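Local coordinates for methyltransferase FkbM (Methylobacillus flagellatus KT, PDB 2PY6), which probably transfers methyl groups to a substrate that is not established, at residues A[61-66]-A[398-403]; A[118-123]-A[127-132]; A[255-260]-A[266-271]; A[270-275]-A[282-287]. All coordinates share one frame; numbering follows the deposited sequence.

Contact 1 (A[61-66]-A[398-403]); sequences KGFGAH and TPDRWD
Phe63 reaches Asp400 and Trp402 with the far end of its ring, and this one aromatic tip carries the whole contact between 61-66 and 398-403. The tight part is small: CZ of Phe63 lies 3.6 Å from CZ2 of Trp402 and 3.7 Å from OD2 of Asp400, and the carboxylate and ring planes are 11° apart. Phe63 gets there with CG anti to its carbonyl carbon (chi1 -76°), a turn that carries the ring toward the opposing loop. That loop, between strands 392-396 and 404-408, is folded on itself by an ST turn in which Asp400 N donates to Thr398 OG1 at 3.2 Å, while Arg401 N donates to Asp400 OD1 at 2.6 Å, on the anti side of the carboxylate. OD1 also takes a salt bridge from Arg121, whose guanidinium makes a cation-pi contact with Phe63. Shortening Asp400 to alanine would probably cost Arg121 one of its two carboxylate partners, the other being Glu144, and leave Arg401 N without this acceptor. The rest is loose: the nearest CA atoms, those of Phe63 and Asp400, are 11.6 Å apart, and on the 61-66 side Lys61 is exposed, with no contact to the loop.

Contact 2 (A[118-123]-A[127-132]); sequences NTCRYD and RFFDQI
Hydrogen bonds join Asn118 to Asp130 and Asp123 to Arg127 where the loop after strand 114-118 runs into helix 123-135. Asn118 ND2 donates to Asp130 OD1 at 2.8 Å, nearly straight at 163°; the acceptor lies in the amide plane, yet is itself met from above its carboxylate plane. ND2 also donates to Lys126 O, and OD1 accepts from Cys120 N in an Asx turn, fixing the amide's rotation. A leucine at Asn118 would probably leave Asp130 and Lys126 O without this donor and set the turn free to open. Arg127 N to Asp123 O, 2.9 Å, belongs to the helix's first turn, with Tyr122 at the N-cap.

A sulfur-aromatic contact adds to this: Cys120 SG lies in plane at the edge of the Phe129 ring, 3.8 Å from CD2.

The charged pair is stacked, the Asp123 carboxylate over the Arg127 guanidinium with planes 2° apart, OD2 to NH2 being a long 3.8 Å. No N-H points at the oxygen, so the attraction is purely electrostatic, consistent with Asp123 turning its stronger salt bridge to Arg218 of the second subunit.

Contact 3 (A[255-260]-A[266-271]); sequences VWMIEP and QTLQNV
Met257, a selenomethionine on strand 254-258, is the first residue of 255-260 to touch the helix, and it does so with its terminal methyl. The chain runs extended to the selenium and then bends (chi3 84°), which brings CE to 3.7 Å from Leu268 CD2; the two side chains meet at a slant. Ile258 follows with its side chain directed away from the helix, where it packs on Val231 of the next strand. At Glu259, just past the strand end, the chain turns back to Leu268, but only the aliphatic root takes part, CB standing 4.0 Å from Leu268 CD1. Leucine thus straddles the two, one methyl for each. Beyond CB the Glu259 chain folds over at chi2 (62°), and its carboxylate is gripped elsewhere: OE1 accepts from Ser236 N, OE2 from Asp261 N and Asn264 ND2. In Rossmann-like methyltransferases an acidic residue at this strand end commonly binds the cofactor's ribose, a role Glu259 may share. Between strand and helix the chemistry is wholly apolar, which suggests that the contact uses Glu259 for its aliphatic root, while the polar end is satisfied by Ser236, Asp261 and Asn264.

Contact 4 (A[270-275]-A[282-287]); sequences NVLRRY and SRITVH. With EDO (1,2-ethanediol), chain D.
Leu272 packs on Ile284 and Val286 in an apolar helix-on-strand contact within a beta-alpha-beta unit of the Rossmann-like domain: strand 254-258, helix 262-274 and strand 284-287, the last being one of the sheet's two outermost strands in this chain. The leucine's two methyls divide the work. CD2 lies 3.8 Å from Ile284 CG2, the side chains sliding past each other in opposite directions, while CD1 is 3.7 Å from Val286 CG2. That valine methyl is anti to its carbonyl carbon, with CG1 at 179° to the backbone N, and it fits against both leucine methyls, since CD2 is also 3.8 Å from it. No hydrogen bond crosses between 270-275 and 282-287. Next to this, Tyr275 is buried against helix 239-248, and Arg273 and Arg274 reach the backbone carbonyls of Gly90 and Ser89 of the fourth subunit. Thr285, pointing away from the helix, opens the strand's polar side: its OG1 pairs with His287 NE2, and the other imidazole nitrogen is used as well, ND1 donating to O2 of a 1,2-ethanediol, probably from the crystallisation liquor, at 2.8 Å and 151°.

The four contacts illustrate how chemistry follows place. Contacts 3 and 4 form one continuous system: both use helix 262-274, sharing Asn270 and Val271, and their strands are neighbours in the same sheet, with Met257 O 2.7 Å from His287 N in a probable hydrogen bond. Contact 3 is fully buried, contact 4 partly so at the sheet's edge, yet both cross by aliphatic carbons alone. Contacts 1 and 2, partly buried, are polar or mixed. They touch through Arg121 and Thr119, and Arg121 ties the 398-403 loop to Phe63, although contact 1 closes over 331 intervening residues and contact 2 over three. The closest approach between the pairs, contact 1 to contact 3, is about 12 Å between nearest atoms.

Contact 1 (A[61-66]-A[398-403])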
loop_
_atom_site.group_PDB
_atom_site.type_symbol
_atom_site.label_atom_id
_atom_site.label_comp_id
_atom_site.label_asym_id
_atom_site.label_seq_id
_atom_site.Cartn_x
_atom_site.Cartn_y
_atom_site.Cartn_z
ATOM N N LYS A 61 -8.907 14.522 -6.266
ATOM C CA LYS A 61 -9.158 13.982 -4.946
ATOM C C LYS A 61 -9.421 15.094 -3.931
ATOM O O LYS A 61 -9.217 14.861 -2.741
ATOM C CB LYS A 61 -7.935 13.157 -4.468
ATOM C CG LYS A 61 -7.643 11.875 -5.251
ATOM N N GLY A 62 -9.886 16.272 -4.364
ATOM C CA GLY A 62 -10.060 17.408 -3.437
ATOM C C GLY A 62 -11.493 17.898 -3.361
ATOM O O GLY A 62 -12.411 17.096 -3.341
ATOM N N PHE A 63 -11.683 19.214 -3.304
ATOM C CA PHE A 63 -13.018 19.831 -3.285
ATOM C C PHE A 63 -13.590 20.061 -4.714
ATOM O O PHE A 63 -14.595 20.740 -4.869
ATOM C CB PHE A 63 -12.948 21.195 -2.542
ATOM C CG PHE A 63 -12.856 21.110 -1.005
ATOM C CD1 PHE A 63 -12.286 20.018 -0.338
ATOM C CD2 PHE A 63 -13.258 22.201 -0.238
ATOM C CE1 PHE A 63 -12.200 19.994 1.058
ATOM C CE2 PHE A 63 -13.169 22.187 1.156
ATOM C CZ PHE A 63 -12.639 21.081 1.802
ATOM N N GLY A 64 -12.973 19.503 -5.761
ATOM C CA GLY A 64 -13.448 19.711 -7.150
ATOM C C GLY A 64 -14.842 19.168 -7.438
ATOM O O GLY A 64 -15.515 19.608 -8.401
ATOM N N ALA A 65 -15.254 18.199 -6.607
ATOM C CA ALA A 65 -16.568 17.573 -6.686
ATOM C C ALA A 65 -17.622 18.574 -6.263
ATOM O O ALA A 65 -18.744 18.506 -6.755
ATOM C CB ALA A 65 -16.639 16.320 -5.796
ATOM N N HIS A 66 -17.250 19.496 -5.366
ATOM C CA HIS A 66 -18.172 20.534 -4.914
ATOM C C HIS A 66 -18.477 21.559 -6.013
ATOM O O HIS A 66 -19.578 22.115 -6.027
ATOM C CB HIS A 66 -17.670 21.243 -3.658
ATOM C CG HIS A 66 -17.595 20.365 -2.446
ATOM N ND1 HIS A 66 -18.714 19.819 -1.852
ATOM C CD2 HIS A 66 -16.541 19.997 -1.677
ATOM C CE1 HIS A 66 -18.350 19.126 -0.787
ATOM N NE2 HIS A 66 -17.036 19.219 -0.657
ATOM N N THR A 398 -7.624 20.968 12.933
ATOM C CA THR A 398 -7.246 20.306 11.686
ATOM C C THR A 398 -6.467 21.312 10.831
ATOM O O THR A 398 -6.481 22.502 11.120
ATOM C CB THR A 398 -8.474 19.783 10.835
ATOM O OG1 THR A 398 -9.289 20.883 10.400
ATOM C CG2 THR A 398 -9.320 18.782 11.594
ATOM N N PRO A 399 -5.756 20.831 9.798
ATOM C CA PRO A 399 -5.175 21.743 8.808
ATOM C C PRO A 399 -6.230 22.325 7.845
ATOM O O PRO A 399 -5.866 23.066 6.962
ATOM C CB PRO A 399 -4.221 20.860 7.994
ATOM C CG PRO A 399 -4.276 19.516 8.611
ATOM C CD PRO A 399 -5.418 19.422 9.525
ATOM N N ASP A 400 -7.517 21.998 8.012
ATOM C CA ASP A 400 -8.547 22.478 7.105
ATOM C C ASP A 400 -9.571 23.257 7.933
ATOM O O ASP A 400 -9.249 23.709 9.029
ATOM C CB ASP A 400 -9.130 21.281 6.328
ATOM C CG ASP A 400 -9.721 21.698 4.981
ATOM O OD1 ASP A 400 -10.323 22.796 4.913
ATOM O OD2 ASP A 400 -9.606 20.935 4.002
ATOM N N ARG A 401 -10.792 23.426 7.441
ATOM C CA ARG A 401 -11.787 24.253 8.151
ATOM C C ARG A 401 -12.597 23.520 9.206
ATOM O O ARG A 401 -13.348 24.121 9.968
ATOM C CB ARG A 401 -12.655 25.053 7.151
ATOM C CG ARG A 401 -13.344 24.294 6.066
ATOM C CD ARG A 401 -13.911 25.221 5.011
ATOM N NE ARG A 401 -15.042 26.001 5.492
ATOM C CZ ARG A 401 -15.730 26.858 4.742
ATOM N NH1 ARG A 401 -15.408 27.049 3.475
ATOM N NH2 ARG A 401 -16.757 27.508 5.272
ATOM N N TRP A 402 -12.339 22.232 9.352
ATOM C CA TRP A 402 -13.056 21.410 10.310
ATOM C C TRP A 402 -12.405 21.455 11.694
ATOM O O TRP A 402 -11.203 21.613 11.832
ATOM C CB TRP A 402 -13.050 19.942 9.856
ATOM C CG TRP A 402 -13.024 19.755 8.360
ATOM C CD1 TRP A 402 -12.085 19.062 7.628
ATOM C CD2 TRP A 402 -13.923 20.341 7.404
ATOM N NE1 TRP A 402 -12.385 19.135 6.291
ATOM C CE2 TRP A 402 -13.500 19.920 6.123
ATOM C CE3 TRP A 402 -15.053 21.161 7.511
ATOM C CZ2 TRP A 402 -14.166 20.292 4.962
ATOM C CZ3 TRP A 402 -15.721 21.522 6.352
ATOM C CH2 TRP A 402 -15.270 21.096 5.097
ATOM N N ASP A 403 -13.251 21.278 12.692
ATOM C CA ASP A 403 -12.908 21.111 14.082
ATOM C C ASP A 403 -12.308 22.288 14.823
ATOM O O ASP A 403 -11.365 22.141 15.594
ATOM C CB ASP A 403 -12.121 19.803 14.300
ATOM C CG ASP A 403 -12.924 18.555 13.869
ATOM O OD1 ASP A 403 -14.075 18.336 14.376
ATOM O OD2 ASP A 403 -12.362 17.785 13.069
#

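Contact 2 (A[118-123]-A[127-132])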
loop_
_atom_site.group_PDB
_atom_site.type_symbol
_atom_site.label_atom_id
_atom_site.label_comp_id
_atom_site.label_asym_id
_atom_site.label_seq_id
_atom_site.Cartn_x
_atom_site.Cartn_y
_atom_site.Cartn_z
ATOM N N ASN A 118 -7.030 25.107 -7.996
ATOM C CA ASN A 118 -6.245 24.173 -7.200
ATOM C C ASN A 118 -7.181 23.619 -6.111
ATOM O O ASN A 118 -7.469 24.308 -5.127
ATOM C CB ASN A 118 -5.010 24.864 -6.612
ATOM C CG ASN A 118 -4.020 23.895 -5.959
ATOM O OD1 ASN A 118 -4.321 22.735 -5.760
ATOM N ND2 ASN A 118 -2.822 24.390 -5.632
ATOM N N THR A 119 -7.621 22.363 -6.290
ATOM C CA THR A 119 -8.536 21.670 -5.345
ATOM C C THR A 119 -7.827 20.990 -4.148
ATOM O O THR A 119 -8.490 20.522 -3.199
ATOM C CB THR A 119 -9.375 20.574 -6.057
ATOM O OG1 THR A 119 -8.524 19.498 -6.504
ATOM C CG2 THR A 119 -10.140 21.150 -7.194
ATOM N N CYS A 120 -6.497 20.944 -4.212
ATOM C CA CYS A 120 -5.664 20.340 -3.183
ATOM C C CYS A 120 -5.639 21.198 -1.922
ATOM O O CYS A 120 -5.643 22.432 -1.999
ATOM C CB CYS A 120 -4.279 20.101 -3.722
ATOM S SG CYS A 120 -4.322 18.980 -5.171
ATOM N N ARG A 121 -5.714 20.517 -0.773
ATOM C CA ARG A 121 -5.784 21.150 0.539
ATOM C C ARG A 121 -4.546 20.881 1.371
ATOM O O ARG A 121 -4.329 21.594 2.351
ATOM C CB ARG A 121 -6.982 20.621 1.347
ATOM C CG ARG A 121 -8.336 20.548 0.646
ATOM C CD ARG A 121 -8.913 21.878 0.311
ATOM N NE ARG A 121 -9.459 22.578 1.476
ATOM C CZ ARG A 121 -10.139 23.723 1.400
ATOM N NH1 ARG A 121 -10.330 24.310 0.228
ATOM N NH2 ARG A 121 -10.628 24.289 2.500
ATOM N N TYR A 122 -3.760 19.861 1.007
ATOM C CA TYR A 122 -2.577 19.493 1.761
ATOM C C TYR A 122 -1.273 19.926 1.075
ATOM O O TYR A 122 -1.198 20.034 -0.147
ATOM C CB TYR A 122 -2.655 18.021 2.206
ATOM C CG TYR A 122 -3.972 17.778 2.990
ATOM C CD1 TYR A 122 -4.317 18.581 4.105
ATOM C CD2 TYR A 122 -4.871 16.777 2.609
ATOM C CE1 TYR A 122 -5.511 18.390 4.800
ATOM C CE2 TYR A 122 -6.067 16.583 3.307
ATOM C CZ TYR A 122 -6.380 17.396 4.393
ATOM O OH TYR A 122 -7.559 17.190 5.083
ATOM N N ASP A 123 -0.280 20.217 1.920
ATOM C CA ASP A 123 0.945 20.887 1.518
ATOM C C ASP A 123 1.614 20.374 0.265
ATOM O O ASP A 123 1.940 21.155 -0.610
ATOM C CB ASP A 123 1.994 20.918 2.663
ATOM C CG ASP A 123 1.624 21.887 3.790
ATOM O OD1 ASP A 123 0.725 22.737 3.639
ATOM O OD2 ASP A 123 2.246 21.789 4.851
ATOM N N ARG A 127 1.045 22.877 -2.746
ATOM C CA ARG A 127 2.260 23.651 -3.064
ATOM C C ARG A 127 2.814 23.316 -4.448
ATOM O O ARG A 127 3.361 24.160 -5.112
ATOM C CB ARG A 127 3.368 23.356 -2.031
ATOM C CG ARG A 127 3.093 23.884 -0.646
ATOM C CD ARG A 127 4.141 23.389 0.339
ATOM N NE ARG A 127 3.984 24.115 1.588
ATOM C CZ ARG A 127 4.699 23.910 2.685
ATOM N NH1 ARG A 127 5.596 22.955 2.748
ATOM N NH2 ARG A 127 4.461 24.647 3.746
ATOM N N PHE A 128 2.706 22.052 -4.840
ATOM C CA PHE A 128 3.134 21.635 -6.155
ATOM C C PHE A 128 2.348 22.422 -7.224
ATOM O O PHE A 128 2.903 23.180 -8.004
ATOM C CB PHE A 128 2.939 20.116 -6.337
ATOM C CG PHE A 128 3.084 19.691 -7.754
ATOM C CD1 PHE A 128 4.339 19.694 -8.354
ATOM C CD2 PHE A 128 1.954 19.377 -8.523
ATOM C CE1 PHE A 128 4.472 19.350 -9.691
ATOM C CE2 PHE A 128 2.078 19.037 -9.838
ATOM C CZ PHE A 128 3.331 19.027 -10.436
ATOM N N PHE A 129 1.040 22.270 -7.233
ATOM C CA PHE A 129 0.218 22.978 -8.217
ATOM C C PHE A 129 0.268 24.515 -8.161
ATOM O O PHE A 129 0.137 25.183 -9.190
ATOM C CB PHE A 129 -1.220 22.513 -8.112
ATOM C CG PHE A 129 -1.481 21.171 -8.735
ATOM C CD1 PHE A 129 -1.140 20.925 -10.075
ATOM C CD2 PHE A 129 -2.170 20.211 -8.043
ATOM C CE1 PHE A 129 -1.446 19.706 -10.667
ATOM C CE2 PHE A 129 -2.465 18.990 -8.627
ATOM C CZ PHE A 129 -2.099 18.753 -9.945
ATOM N N ASP A 130 0.380 25.073 -6.959
ATOM C CA ASP A 130 0.510 26.509 -6.811
ATOM C C ASP A 130 1.793 26.980 -7.437
ATOM O O ASP A 130 1.776 27.973 -8.125
ATOM C CB ASP A 130 0.427 26.957 -5.338
ATOM C CG ASP A 130 -1.019 27.031 -4.828
ATOM O OD1 ASP A 130 -1.948 27.088 -5.670
ATOM O OD2 ASP A 130 -1.224 26.998 -3.591
ATOM N N GLN A 131 2.900 26.261 -7.239
ATOM C CA GLN A 131 4.134 26.674 -7.870
ATOM C C GLN A 131 4.079 26.436 -9.376
ATOM O O GLN A 131 4.558 27.248 -10.108
ATOM C CB GLN A 131 5.370 26.036 -7.234
ATOM C CG GLN A 131 6.684 26.591 -7.790
ATOM C CD GLN A 131 6.806 28.115 -7.702
ATOM O OE1 GLN A 131 6.662 28.707 -6.622
ATOM N NE2 GLN A 131 7.087 28.755 -8.845
ATOM N N ILE A 132 3.531 25.327 -9.857
ATOM C CA ILE A 132 3.391 25.145 -11.307
ATOM C C ILE A 132 2.715 26.356 -11.946
ATOM O O ILE A 132 3.160 26.861 -12.983
ATOM C CB ILE A 132 2.519 23.902 -11.656
ATOM C CG1 ILE A 132 3.278 22.602 -11.355
ATOM C CG2 ILE A 132 2.051 23.939 -13.125
ATOM C CD1 ILE A 132 4.584 22.448 -12.091
#

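Contact 3 (A[255-260]-A[266-271])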
loop_
_atom_site.group_PDB
_atom_site.type_symbol
_atom_site.label_atom_id
_atom_site.label_comp_id
_atom_site.label_asym_id
_atom_site.label_seq_id
_atom_site.Cartn_x
_atom_site.Cartn_y
_atom_site.Cartn_z
ATOM N N VAL A 255 -19.933 6.740 30.701
ATOM C CA VAL A 255 -19.988 7.346 29.381
ATOM C C VAL A 255 -21.343 7.076 28.745
ATOM O O VAL A 255 -21.743 5.942 28.616
ATOM C CB VAL A 255 -18.845 6.881 28.449
ATOM C CG1 VAL A 255 -19.028 7.480 27.062
ATOM C CG2 VAL A 255 -17.484 7.287 29.037
ATOM N N TRP A 256 -22.041 8.141 28.364
ATOM C CA TRP A 256 -23.279 8.033 27.596
ATOM C C TRP A 256 -22.973 8.459 26.175
ATOM O O TRP A 256 -22.726 9.630 25.909
ATOM C CB TRP A 256 -24.340 8.964 28.116
ATOM C CG TRP A 256 -24.746 8.776 29.518
ATOM C CD1 TRP A 256 -25.720 7.931 29.986
ATOM C CD2 TRP A 256 -24.253 9.499 30.649
ATOM N NE1 TRP A 256 -25.849 8.081 31.332
ATOM C CE2 TRP A 256 -24.978 9.048 31.771
ATOM C CE3 TRP A 256 -23.287 10.510 30.815
ATOM C CZ2 TRP A 256 -24.759 9.551 33.059
ATOM C CZ3 TRP A 256 -23.077 11.008 32.076
ATOM C CH2 TRP A 256 -23.786 10.509 33.196
HETATM N N MSE A 257 -22.958 7.498 25.263
HETATM C CA MSE A 257 -22.703 7.761 23.865
HETATM C C MSE A 257 -24.025 7.929 23.092
HETATM O O MSE A 257 -24.847 7.008 23.078
HETATM C CB MSE A 257 -21.880 6.616 23.257
HETATM C CG MSE A 257 -20.532 6.384 23.902
HETATM SE SE MSE A 257 -19.457 5.072 22.972
HETATM C CE MSE A 257 -18.783 5.843 21.873
ATOM N N ILE A 258 -24.185 9.081 22.428
ATOM C CA ILE A 258 -25.408 9.442 21.678
ATOM C C ILE A 258 -25.091 9.571 20.203
ATOM O O ILE A 258 -24.289 10.418 19.815
ATOM C CB ILE A 258 -26.010 10.786 22.187
ATOM C CG1 ILE A 258 -26.153 10.760 23.731
ATOM C CG2 ILE A 258 -27.360 11.089 21.512
ATOM C CD1 ILE A 258 -26.569 12.083 24.290
ATOM N N GLU A 259 -25.713 8.722 19.374
ATOM C CA GLU A 259 -25.471 8.752 17.952
ATOM C C GLU A 259 -26.706 8.254 17.177
ATOM O O GLU A 259 -27.125 7.131 17.413
ATOM C CB GLU A 259 -24.265 7.836 17.672
ATOM C CG GLU A 259 -24.019 7.561 16.192
ATOM C CD GLU A 259 -23.712 8.813 15.417
ATOM O OE1 GLU A 259 -22.908 9.676 15.905
ATOM O OE2 GLU A 259 -24.232 8.924 14.287
ATOM N N PRO A 260 -27.278 9.067 16.242
ATOM C CA PRO A 260 -28.477 8.595 15.522
ATOM C C PRO A 260 -28.279 7.764 14.246
ATOM O O PRO A 260 -29.196 7.042 13.874
ATOM C CB PRO A 260 -29.178 9.909 15.145
ATOM C CG PRO A 260 -28.079 10.852 14.903
ATOM C CD PRO A 260 -26.949 10.454 15.844
ATOM N N GLN A 266 -23.778 0.575 14.105
ATOM C CA GLN A 266 -23.167 -0.753 13.837
ATOM C C GLN A 266 -21.678 -0.750 14.249
ATOM O O GLN A 266 -21.211 -1.658 14.889
ATOM C CB GLN A 266 -23.296 -1.145 12.355
ATOM C CG GLN A 266 -24.746 -1.391 11.906
ATOM C CD GLN A 266 -24.879 -1.603 10.395
ATOM O OE1 GLN A 266 -23.988 -2.164 9.757
ATOM N NE2 GLN A 266 -26.006 -1.160 9.825
ATOM N N THR A 267 -20.976 0.314 13.881
ATOM C CA THR A 267 -19.571 0.508 14.203
ATOM C C THR A 267 -19.328 0.592 15.704
ATOM O O THR A 267 -18.338 0.056 16.203
ATOM C CB THR A 267 -19.052 1.786 13.501
ATOM O OG1 THR A 267 -19.129 1.587 12.090
ATOM C CG2 THR A 267 -17.601 2.118 13.892
ATOM N N LEU A 268 -20.210 1.267 16.419
ATOM C CA LEU A 268 -20.079 1.385 17.863
ATOM C C LEU A 268 -20.269 0.078 18.552
ATOM O O LEU A 268 -19.743 -0.088 19.651
ATOM C CB LEU A 268 -21.058 2.401 18.453
ATOM C CG LEU A 268 -20.720 3.820 18.048
ATOM C CD1 LEU A 268 -21.847 4.713 18.552
ATOM C CD2 LEU A 268 -19.361 4.242 18.593
ATOM N N GLN A 269 -21.041 -0.844 17.967
ATOM C CA GLN A 269 -21.143 -2.177 18.564
ATOM C C GLN A 269 -19.788 -2.906 18.455
ATOM O O GLN A 269 -19.445 -3.707 19.318
ATOM C CB GLN A 269 -22.286 -2.987 17.956
ATOM C CG GLN A 269 -23.649 -2.441 18.306
ATOM C CD GLN A 269 -23.935 -2.500 19.794
ATOM O OE1 GLN A 269 -23.901 -3.567 20.390
ATOM N NE2 GLN A 269 -24.252 -1.356 20.389
ATOM N N ASN A 270 -19.031 -2.614 17.394
ATOM C CA ASN A 270 -17.687 -3.165 17.219
ATOM C C ASN A 270 -16.733 -2.527 18.240
ATOM O O ASN A 270 -15.912 -3.208 18.856
ATOM C CB ASN A 270 -17.124 -2.872 15.832
ATOM C CG ASN A 270 -17.927 -3.480 14.704
ATOM O OD1 ASN A 270 -18.624 -4.493 14.848
ATOM N ND2 ASN A 270 -17.775 -2.882 13.539
ATOM N N VAL A 271 -16.847 -1.214 18.394
ATOM C CA VAL A 271 -16.059 -0.484 19.391
ATOM C C VAL A 271 -16.349 -1.020 20.792
ATOM O O VAL A 271 -15.424 -1.242 21.563
ATOM C CB VAL A 271 -16.350 1.042 19.329
ATOM C CG1 VAL A 271 -15.714 1.799 20.537
ATOM C CG2 VAL A 271 -15.865 1.610 18.009
#

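Contact 4 (A[270-275]-A[282-287])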
loop_
_atom_site.group_PDB
_atom_site.type_symbol
_atom_site.label_atom_id
_atom_site.label_comp_id
_atom_site.label_asym_id
_atom_site.label_seq_id
_atom_site.Cartn_x
_atom_site.Cartn_y
_atom_site.Cartn_z
ATOM N N ASN A 270 -19.031 -2.614 17.394
ATOM C CA ASN A 270 -17.687 -3.165 17.219
ATOM C C ASN A 270 -16.733 -2.527 18.240
ATOM O O ASN A 270 -15.912 -3.208 18.856
ATOM C CB ASN A 270 -17.124 -2.872 15.832
ATOM C CG ASN A 270 -17.927 -3.480 14.704
ATOM O OD1 ASN A 270 -18.624 -4.493 14.848
ATOM N ND2 ASN A 270 -17.775 -2.882 13.539
ATOM N N VAL A 271 -16.847 -1.214 18.394
ATOM C CA VAL A 271 -16.059 -0.484 19.391
ATOM C C VAL A 271 -16.349 -1.020 20.792
ATOM O O VAL A 271 -15.424 -1.242 21.563
ATOM C CB VAL A 271 -16.350 1.042 19.329
ATOM C CG1 VAL A 271 -15.714 1.799 20.537
ATOM C CG2 VAL A 271 -15.865 1.610 18.009
ATOM N N LEU A 272 -17.620 -1.261 21.133
ATOM C CA LEU A 272 -17.931 -1.779 22.475
ATOM C C LEU A 272 -17.292 -3.176 22.719
ATOM O O LEU A 272 -16.914 -3.503 23.859
ATOM C CB LEU A 272 -19.440 -1.852 22.752
ATOM C CG LEU A 272 -20.367 -0.614 22.734
ATOM C CD1 LEU A 272 -21.752 -1.040 23.269
ATOM C CD2 LEU A 272 -19.853 0.570 23.522
ATOM N N ARG A 273 -17.196 -3.989 21.663
ATOM C CA ARG A 273 -16.598 -5.326 21.769
ATOM C C ARG A 273 -15.100 -5.275 22.014
ATOM O O ARG A 273 -14.547 -6.217 22.542
ATOM C CB ARG A 273 -16.830 -6.183 20.520
ATOM C CG ARG A 273 -18.192 -6.759 20.396
ATOM C CD ARG A 273 -18.384 -7.536 19.070
ATOM N NE ARG A 273 -19.796 -7.475 18.715
ATOM C CZ ARG A 273 -20.333 -6.763 17.729
ATOM N NH1 ARG A 273 -19.617 -6.074 16.870
ATOM N NH2 ARG A 273 -21.643 -6.788 17.565
ATOM N N ARG A 274 -14.420 -4.207 21.616
ATOM C CA ARG A 274 -12.999 -4.177 21.884
ATOM C C ARG A 274 -12.718 -3.927 23.373
ATOM O O ARG A 274 -11.624 -4.188 23.840
ATOM C CB ARG A 274 -12.215 -3.278 20.902
ATOM C CG ARG A 274 -12.419 -1.837 20.945
ATOM C CD ARG A 274 -11.442 -1.131 19.967
ATOM N NE ARG A 274 -11.861 -1.318 18.578
ATOM C CZ ARG A 274 -12.326 -0.362 17.761
ATOM N NH1 ARG A 274 -12.393 0.915 18.128
ATOM N NH2 ARG A 274 -12.700 -0.688 16.521
ATOM N N TYR A 275 -13.738 -3.540 24.142
ATOM C CA TYR A 275 -13.577 -3.255 25.558
ATOM C C TYR A 275 -14.326 -4.175 26.465
ATOM O O TYR A 275 -14.343 -3.958 27.659
ATOM C CB TYR A 275 -14.032 -1.834 25.826
ATOM C CG TYR A 275 -13.284 -0.822 25.006
ATOM C CD1 TYR A 275 -11.913 -0.675 25.136
ATOM C CD2 TYR A 275 -13.952 0.022 24.137
ATOM C CE1 TYR A 275 -11.210 0.270 24.377
ATOM C CE2 TYR A 275 -13.271 0.974 23.384
ATOM C CZ TYR A 275 -11.905 1.104 23.504
ATOM O OH TYR A 275 -11.245 2.064 22.755
ATOM N N SER A 282 -19.055 -1.849 31.587
ATOM C CA SER A 282 -20.406 -1.720 32.137
ATOM C C SER A 282 -20.810 -0.279 32.357
ATOM O O SER A 282 -21.981 0.001 32.554
ATOM C CB SER A 282 -20.520 -2.485 33.465
ATOM O OG SER A 282 -19.563 -2.038 34.436
ATOM N N ARG A 283 -19.845 0.629 32.309
ATOM C CA ARG A 283 -20.083 2.050 32.531
ATOM C C ARG A 283 -20.416 2.815 31.255
ATOM O O ARG A 283 -20.699 4.001 31.315
ATOM C CB ARG A 283 -18.861 2.682 33.186
ATOM C CG ARG A 283 -18.510 2.085 34.513
ATOM C CD ARG A 283 -17.103 2.456 34.915
ATOM N NE ARG A 283 -16.702 1.767 36.139
ATOM C CZ ARG A 283 -15.460 1.706 36.622
ATOM N NH1 ARG A 283 -14.427 2.276 35.992
ATOM N NH2 ARG A 283 -15.247 1.041 37.752
ATOM N N ILE A 284 -20.410 2.126 30.117
ATOM C CA ILE A 284 -20.656 2.752 28.840
ATOM C C ILE A 284 -21.982 2.305 28.295
ATOM O O ILE A 284 -22.228 1.109 28.232
ATOM C CB ILE A 284 -19.579 2.309 27.757
ATOM C CG1 ILE A 284 -18.156 2.699 28.163
ATOM C CG2 ILE A 284 -19.864 2.935 26.435
ATOM C CD1 ILE A 284 -17.092 1.756 27.591
ATOM N N THR A 285 -22.825 3.255 27.883
ATOM C CA THR A 285 -24.065 2.927 27.165
ATOM C C THR A 285 -24.162 3.704 25.857
ATOM O O THR A 285 -23.651 4.824 25.714
ATOM C CB THR A 285 -25.338 3.187 27.969
ATOM O OG1 THR A 285 -25.297 4.515 28.483
ATOM C CG2 THR A 285 -25.493 2.169 29.103
ATOM N N VAL A 286 -24.841 3.098 24.904
ATOM C CA VAL A 286 -25.068 3.689 23.592
ATOM C C VAL A 286 -26.560 4.004 23.438
ATOM O O VAL A 286 -27.414 3.190 23.777
ATOM C CB VAL A 286 -24.611 2.749 22.476
ATOM C CG1 VAL A 286 -24.881 3.405 21.076
ATOM C CG2 VAL A 286 -23.118 2.372 22.669
ATOM N N HIS A 287 -26.849 5.216 22.957
ATOM C CA HIS A 287 -28.213 5.697 22.798
ATOM C C HIS A 287 -28.380 6.080 21.362
ATOM O O HIS A 287 -27.823 7.081 20.953
ATOM C CB HIS A 287 -28.445 6.885 23.741
ATOM C CG HIS A 287 -28.036 6.579 25.151
ATOM N ND1 HIS A 287 -28.913 6.100 26.089
ATOM C CD2 HIS A 287 -26.825 6.621 25.759
ATOM C CE1 HIS A 287 -28.268 5.875 27.217
ATOM N NE2 HIS A 287 -26.999 6.193 27.048
HETATM C C1 EDO D . -32.181 6.288 22.943
HETATM O O1 EDO D . -33.389 6.336 22.186
HETATM C C2 EDO D . -32.400 5.259 24.053
HETATM O O2 EDO D . -31.306 5.202 24.972
#